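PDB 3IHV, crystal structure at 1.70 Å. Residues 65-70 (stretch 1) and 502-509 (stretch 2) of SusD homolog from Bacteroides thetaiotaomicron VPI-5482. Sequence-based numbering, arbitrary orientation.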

ATOM      1  N   ILE A  65     -17.004   4.540  -3.264  1.00  6.09           N
ATOM      2  CA  ILE A  65     -15.702   5.138  -2.994  1.00  7.49           C
ATOM      3  C   ILE A  65     -14.757   5.034  -4.186  1.00  7.08           C
ATOM      4  O   ILE A  65     -14.196   6.047  -4.602  1.00  7.43           O
ATOM      5  N   PRO A  66     -14.599   3.821  -4.763  1.00  6.97           N
ATOM      6  CA  PRO A  66     -13.699   3.700  -5.915  1.00  6.43           C
ATOM      7  C   PRO A  66     -14.079   4.510  -7.143  1.00  7.04           C
ATOM      8  O   PRO A  66     -13.227   4.734  -7.995  1.00  7.44           O
ATOM      9  N   THR A  67     -15.337   4.943  -7.252  1.00  6.72           N
ATOM     10  CA  THR A  67     -15.765   5.777  -8.372  1.00  6.64           C
ATOM     11  C   THR A  67     -15.747   7.261  -8.038  1.00  6.80           C
ATOM     12  O   THR A  67     -16.166   8.083  -8.859  1.00  6.79           O
ATOM     13  N   ASN A  68     -15.301   7.636  -6.831  1.00  6.67           N
ATOM     14  CA  ASN A  68     -15.247   9.032  -6.438  1.00  6.33           C
ATOM     15  C   ASN A  68     -16.586   9.743  -6.466  1.00  6.96           C
ATOM     16  O   ASN A  68     -16.672  10.891  -6.855  1.00  6.03           O
ATOM     17  N   SER A  69     -17.609   9.063  -5.981  1.00  6.55           N
ATOM     18  CA  SER A  69     -18.971   9.589  -6.012  1.00  5.99           C
ATOM     19  C   SER A  69     -19.602   9.629  -4.627  1.00  6.16           C
ATOM     20  O   SER A  69     -20.833   9.707  -4.495  1.00  6.70           O
ATOM     21  N   PHE A  70     -18.741   9.640  -3.614  1.00  6.77           N
ATOM     22  CA  PHE A  70     -19.128   9.589  -2.205  1.00  7.15           C
ATOM     23  C   PHE A  70     -19.183  10.957  -1.513  1.00  8.01           C
ATOM     24  O   PHE A  70     -18.500  11.903  -1.945  1.00  7.62           O
ATOM     25  N   TYR A 502     -15.938   2.545 -17.052  1.00  6.78           N
ATOM     26  CA  TYR A 502     -14.914   3.384 -16.393  1.00  6.82           C
ATOM     27  C   TYR A 502     -15.660   4.459 -15.618  1.00  8.15           C
ATOM     28  O   TYR A 502     -15.492   5.667 -15.843  1.00  5.48           O
ATOM     29  N   SER A 503     -16.459   3.989 -14.664  1.00  7.24           N
ATOM     30  CA  SER A 503     -17.365   4.871 -13.924  1.00  8.33           C
ATOM     31  C   SER A 503     -16.655   5.967 -13.153  1.00  7.88           C
ATOM     32  O   SER A 503     -17.154   7.080 -13.030  1.00  7.45           O
ATOM     33  N   VAL A 504     -15.452   5.685 -12.674  1.00  7.22           N
ATOM     34  CA  VAL A 504     -14.655   6.680 -11.953  1.00  6.68           C
ATOM     35  C   VAL A 504     -14.530   7.987 -12.741  1.00  6.06           C
ATOM     36  O   VAL A 504     -14.563   9.054 -12.140  1.00  7.12           O
ATOM     37  N   ALA A 505     -14.422   7.934 -14.076  1.00  6.35           N
ATOM     38  CA  ALA A 505     -14.337   9.197 -14.863  1.00  5.61           C
ATOM     39  C   ALA A 505     -15.595  10.068 -14.807  1.00  6.67           C
ATOM     40  O   ALA A 505     -15.523  11.270 -15.009  1.00  5.22           O
ATOM     41  N   THR A 506     -16.763   9.483 -14.600  1.00  6.06           N
ATOM     42  CA  THR A 506     -17.989  10.259 -14.527  1.00  7.54           C
ATOM     43  C   THR A 506     -17.972  11.269 -13.374  1.00  8.15           C
ATOM     44  O   THR A 506     -18.441  12.394 -13.525  1.00  8.70           O
ATOM     45  N   TYR A 507     -17.367  10.893 -12.255  1.00  6.79           N
ATOM     46  CA  TYR A 507     -17.479  11.680 -11.015  1.00  7.55           C
ATOM     47  C   TYR A 507     -16.216  12.363 -10.515  1.00  7.53           C
ATOM     48  O   TYR A 507     -16.302  13.292  -9.707  1.00  8.41           O
ATOM     49  N   THR A 508     -15.037  11.890 -10.949  1.00  7.35           N
ATOM     50  CA  THR A 508     -13.752  12.437 -10.480  1.00  7.94           C
ATOM     51  C   THR A 508     -13.646  13.895 -10.866  1.00  7.87           C
ATOM     52  O   THR A 508     -13.836  14.263 -12.037  1.00 10.44           O
ATOM     53  N   GLU A 509     -13.385  14.730  -9.871  1.00  8.03           N
ATOM     54  CA  GLU A 509     -13.391  16.180 -10.051  1.00  8.76           C
ATOM     55  C   GLU A 509     -12.041  16.767  -9.731  1.00  8.80           C
ATOM     56  O   GLU A 509     -11.456  16.517  -8.685  1.00  8.28           O
TER

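Two segments whose touching residues are at least 436 positions apart approach so closely that Thr67 CA lies 3.9 Å from Val504 CA, about the spacing of adjacent residues in one chain. This leaves little room for side chains between them, and both point sideways. Thr67, in the p rotamer, instead sets its CG2 3.6 Å from Ser503 OG, a van der Waals contact.

A single direct hydrogen bond joins the segments, and its acceptor is itself a donor to the backbone. Asn68 ND2 lies 2.9 Å from Thr508 OG1, with an almost linear N-H...O angle of 177°, while Thr508 OG1 donates to Val504 O at 2.8 Å. The hydroxyl is thus a relay: its proton is committed to the carbonyl of Val504, which leaves its oxygen to receive the amide. In the m rotamer (chi1 -60°) Thr508 makes both bonds.

The example illustrates how a tight turn can present side chains to a short, weakly bonded helix and the residues flanking it. Ile65 to Asn68 form a type I beta turn, closed by Asn68 N to Ile65 O at 3.0 Å, and Asn68, its last residue, has positive phi and psi (59/42). From there its CA-to-CB bond points toward the second stretch, and chi1 of -66° (m) brings the amide to Thr508; both amide atoms are also bonded elsewhere in the structure. Asn68 ND2 also packs 3.5 Å from Val504 CG2; Val504, likewise p, sets CG2 3.6 Å from Pro66 O.

Tyr507 and Ser69 point toward each other's stretch. With chi1 -55° (m), the tyrosine offers a ring face to Ser69 CB, 3.7 Å from the Tyr507 ring centroid and 16° off the normal, a CH-pi contact. Ser69, in the p rotamer, places OG 2.8 Å from Thr67 OG1. Tyr507 CB also approaches the turn's backbone, 3.4 Å from Thr67 O and 3.3 Å from Asn68 O. The two stretches together bury 312 Å², both sides summed.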

ATOM      1  CB  ILE A  65     -15.076   4.625  -1.669  1.00  7.33           C
ATOM      2  CG1 ILE A  65     -15.899   5.160  -0.463  1.00 10.16           C
ATOM      3  CG2 ILE A  65     -13.637   5.084  -1.531  1.00  8.02           C
ATOM      4  CD1 ILE A  65     -15.625   4.447   0.872  1.00  8.55           C
ATOM      5  CB  PRO A  66     -13.771   2.213  -6.243  1.00  8.10           C
ATOM      6  CG  PRO A  66     -14.089   1.563  -4.946  1.00  7.31           C
ATOM      7  CD  PRO A  66     -15.093   2.493  -4.332  1.00  8.42           C
ATOM      8  CB  THR A  67     -17.189   5.406  -8.815  1.00  6.38           C
ATOM      9  OG1 THR A  67     -18.095   5.546  -7.689  1.00  6.87           O
ATOM     10  CG2 THR A  67     -17.204   3.930  -9.429  1.00  6.04           C
ATOM     11  CB  ASN A  68     -14.203   9.779  -7.266  1.00  7.29           C
ATOM     12  CG  ASN A  68     -12.802   9.301  -6.985  1.00  7.29           C
ATOM     13  OD1 ASN A  68     -12.513   8.864  -5.861  1.00  8.28           O
ATOM     14  ND2 ASN A  68     -11.929   9.337  -7.997  1.00  6.39           N
ATOM     15  CB  SER A  69     -19.814   8.769  -6.994  1.00  6.22           C
ATOM     16  OG  SER A  69     -19.898   7.401  -6.636  1.00  7.61           O
ATOM     17  CB  PHE A  70     -18.211   8.640  -1.411  1.00  7.68           C
ATOM     18  CG  PHE A  70     -16.756   9.046  -1.382  1.00  8.26           C
ATOM     19  CD1 PHE A  70     -15.898   8.727  -2.436  1.00  9.53           C
ATOM     20  CD2 PHE A  70     -16.227   9.701  -0.250  1.00  6.51           C
ATOM     21  CE1 PHE A  70     -14.567   9.066  -2.403  1.00  8.60           C
ATOM     22  CE2 PHE A  70     -14.865  10.022  -0.197  1.00  7.59           C
ATOM     23  CZ  PHE A  70     -14.040   9.725  -1.284  1.00  7.70           C
ATOM     24  CB  TYR A 502     -13.889   3.989 -17.395  1.00  7.37           C
ATOM     25  CG  TYR A 502     -12.629   4.437 -16.716  1.00  5.34           C
ATOM     26  CD1 TYR A 502     -11.846   3.543 -16.000  1.00  5.47           C
ATOM     27  CD2 TYR A 502     -12.205   5.746 -16.797  1.00  4.29           C
ATOM     28  CE1 TYR A 502     -10.697   3.965 -15.371  1.00  6.45           C
ATOM     29  CE2 TYR A 502     -11.094   6.173 -16.172  1.00  5.69           C
ATOM     30  CZ  TYR A 502     -10.326   5.311 -15.466  1.00  4.81           C
ATOM     31  OH  TYR A 502      -9.183   5.778 -14.808  1.00  7.95           O
ATOM     32  CB  SER A 503     -18.246   4.020 -13.004  1.00  9.50           C
ATOM     33  OG  SER A 503     -19.150   4.853 -12.300  1.00 14.00           O
ATOM     34  CB  VAL A 504     -13.268   6.118 -11.502  1.00  6.48           C
ATOM     35  CG1 VAL A 504     -12.383   5.727 -12.722  1.00  6.83           C
ATOM     36  CG2 VAL A 504     -12.540   7.108 -10.597  1.00  7.53           C
ATOM     37  CB  ALA A 505     -14.000   8.930 -16.345  1.00  6.85           C
ATOM     38  CB  THR A 506     -19.183   9.287 -14.348  1.00  7.30           C
ATOM     39  OG1 THR A 506     -19.195   8.411 -15.464  1.00  9.00           O
ATOM     40  CG2 THR A 506     -20.550   9.991 -14.216  1.00  7.97           C
ATOM     41  CB  TYR A 507     -17.950  10.718  -9.924  1.00  8.64           C
ATOM     42  CG  TYR A 507     -19.225   9.983 -10.272  1.00  9.85           C
ATOM     43  CD1 TYR A 507     -20.455  10.625 -10.182  1.00 11.54           C
ATOM     44  CD2 TYR A 507     -19.202   8.657 -10.685  1.00 10.51           C
ATOM     45  CE1 TYR A 507     -21.596   9.984 -10.491  1.00 11.06           C
ATOM     46  CE2 TYR A 507     -20.376   7.981 -10.967  1.00 10.41           C
ATOM     47  CZ  TYR A 507     -21.564   8.656 -10.857  1.00 13.46           C
ATOM     48  OH  TYR A 507     -22.760   8.063 -11.159  1.00 15.11           O
ATOM     49  CB  THR A 508     -12.554  11.658 -11.031  1.00  6.90           C
ATOM     50  OG1 THR A 508     -12.664  10.296 -10.583  1.00  6.92           O
ATOM     51  CG2 THR A 508     -11.233  12.234 -10.543  1.00  7.06           C
ATOM     52  CB  GLU A 509     -14.491  16.778  -9.171  1.00  9.58           C
ATOM     53  CG  GLU A 509     -14.692  18.294  -9.284  1.00 13.53           C
ATOM     54  CD  GLU A 509     -15.893  18.812  -8.470  1.00 18.46           C
ATOM     55  OE1 GLU A 509     -16.792  18.011  -8.083  1.00 18.47           O
ATOM     56  OE2 GLU A 509     -15.935  20.045  -8.243  1.00 20.84           O
TER